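Local coordinates for hypothetical protein YCHN (Escherichia coli, PDB 1JX7) that is of unknown function but assembles as a homohexamer, a dimer of trimers, and belongs to the DsrE/DsrF-like family, at residues Leu77-Thr80 / Cys81-Arg85. Numbering follows the deposited sequence.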
loop_
_atom_site.group_PDB
_atom_site.type_symbol
_atom_site.label_atom_id
_atom_site.label_comp_id
_atom_site.label_asym_id
_atom_site.label_seq_id
_atom_site.Cartn_x
_atom_site.Cartn_y
_atom_site.Cartn_z
ATOM N N LEU A 77 -4.602 -13.980 -16.927
ATOM C CA LEU A 77 -3.924 -14.023 -15.635
ATOM C C LEU A 77 -2.461 -14.380 -15.925
ATOM O O LEU A 77 -2.188 -15.310 -16.682
ATOM C CB LEU A 77 -4.537 -15.088 -14.726
ATOM C CG LEU A 77 -6.047 -15.119 -14.501
ATOM C CD1 LEU A 77 -6.369 -16.200 -13.487
ATOM C CD2 LEU A 77 -6.549 -13.789 -13.999
ATOM N N CYS A 78 -1.524 -13.643 -15.323
ATOM C CA CYS A 78 -0.103 -13.887 -15.547
ATOM C C CYS A 78 0.358 -15.247 -15.049
ATOM O O CYS A 78 0.186 -15.594 -13.877
ATOM C CB CYS A 78 0.731 -12.792 -14.889
ATOM S SG CYS A 78 2.448 -12.781 -15.440
ATOM N N LYS A 79 0.969 -16.007 -15.956
ATOM C CA LYS A 79 1.475 -17.348 -15.685
ATOM C C LYS A 79 2.388 -17.458 -14.448
ATOM O O LYS A 79 2.126 -18.240 -13.537
ATOM C CB LYS A 79 2.217 -17.838 -16.921
ATOM C CG LYS A 79 2.761 -19.234 -16.820
ATOM C CD LYS A 79 1.650 -20.246 -16.757
ATOM C CE LYS A 79 2.185 -21.592 -17.172
ATOM N NZ LYS A 79 2.922 -21.404 -18.452
ATOM N N THR A 80 3.464 -16.674 -14.426
ATOM C CA THR A 80 4.380 -16.748 -13.297
ATOM C C THR A 80 3.684 -16.416 -11.988
ATOM O O THR A 80 3.982 -17.017 -10.959
ATOM C CB THR A 80 5.589 -15.799 -13.481
ATOM O OG1 THR A 80 5.144 -14.516 -13.922
ATOM C CG2 THR A 80 6.555 -16.386 -14.492
ATOM N N CYS A 81 2.762 -15.472 -12.023
ATOM C CA CYS A 81 2.039 -15.074 -10.824
ATOM C C CYS A 81 1.132 -16.186 -10.302
ATOM O O CYS A 81 1.195 -16.537 -9.126
ATOM C CB CYS A 81 1.208 -13.811 -11.099
ATOM S SG CYS A 81 2.185 -12.327 -11.453
ATOM N N THR A 82 0.292 -16.735 -11.179
ATOM C CA THR A 82 -0.627 -17.793 -10.788
ATOM C C THR A 82 0.099 -19.029 -10.273
ATOM O O THR A 82 -0.365 -19.680 -9.332
ATOM C CB THR A 82 -1.525 -18.226 -11.959
ATOM O OG1 THR A 82 -0.735 -18.835 -12.978
ATOM C CG2 THR A 82 -2.238 -17.039 -12.544
ATOM N N ASP A 83 1.241 -19.372 -10.890
ATOM C CA ASP A 83 2.002 -20.536 -10.456
ATOM C C ASP A 83 2.477 -20.356 -9.013
ATOM O O ASP A 83 2.405 -21.273 -8.198
ATOM C CB ASP A 83 3.225 -20.769 -11.345
ATOM C CG ASP A 83 2.852 -21.058 -12.784
ATOM O OD1 ASP A 83 2.012 -21.943 -13.030
ATOM O OD2 ASP A 83 3.421 -20.398 -13.684
ATOM N N GLY A 84 2.969 -19.154 -8.712
ATOM C CA GLY A 84 3.464 -18.878 -7.381
ATOM C C GLY A 84 2.386 -18.964 -6.318
ATOM O O GLY A 84 2.684 -19.293 -5.166
ATOM N N ARG A 85 1.144 -18.689 -6.690
ATOM C CA ARG A 85 0.057 -18.719 -5.722
ATOM C C ARG A 85 -0.764 -20.022 -5.783
ATOM O O ARG A 85 -1.770 -20.164 -5.088
ATOM C CB ARG A 85 -0.832 -17.485 -5.914
ATOM C CG ARG A 85 -0.088 -16.324 -6.560
ATOM C CD ARG A 85 -0.283 -14.966 -5.906
ATOM N NE ARG A 85 0.650 -13.997 -6.493
ATOM C CZ ARG A 85 0.927 -12.794 -5.982
ATOM N NH1 ARG A 85 0.348 -12.388 -4.859
ATOM N NH2 ARG A 85 1.799 -12.002 -6.587
#
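Cys-78 and Cys-81 bring their thiols together where strand 75-78 turns directly into helix 79-84, the two cysteines of a CxxC sequence flanking the start of the helix. Cys-78 occupies the N-cap position with SG anti to its backbone N, whereas SG of Cys-81 is anti to its carbonyl carbon (chi1 -66°); with these torsions the SG atoms of Cys-78 and Cys-81 lie 4.0 Å apart, neighbours without a disulfide. The first turn closes through a straight bond from Thr-82 N to Cys-78 O, 2.9 Å long. Thr-80 takes the next step, its O accepting a longer bond from Gly-84 N at 3.3 Å, while its OG1 is hydrogen-bonded to NH2 of Arg-23 of a neighbouring subunit, and the same arginine packs on Cys-78. One residue on from Cys-81, Thr-82 rests CG2 3.7 Å from CB of Leu-77, while OG1 sits 3.0 Å from Lys-79 O and is hydrogen-bonded to Ser-88. The carboxylate of Asp-83 folds back across the aliphatic part of Lys-79, with OD2 3.4 Å from CG, yet Lys-79 NZ remains 4.9 Å from OD2, too far for a salt bridge; OD1 is held instead by Ser-88. With an alanine at Asp-83, the hydroxyl of Ser-88 would probably lose a partner and the Lys-79 chain the carboxylate it lies against. Two close thiols at a helix start, beside a subunit interface, are consistent with a thioredoxin-type CxxC but do not establish a redox role.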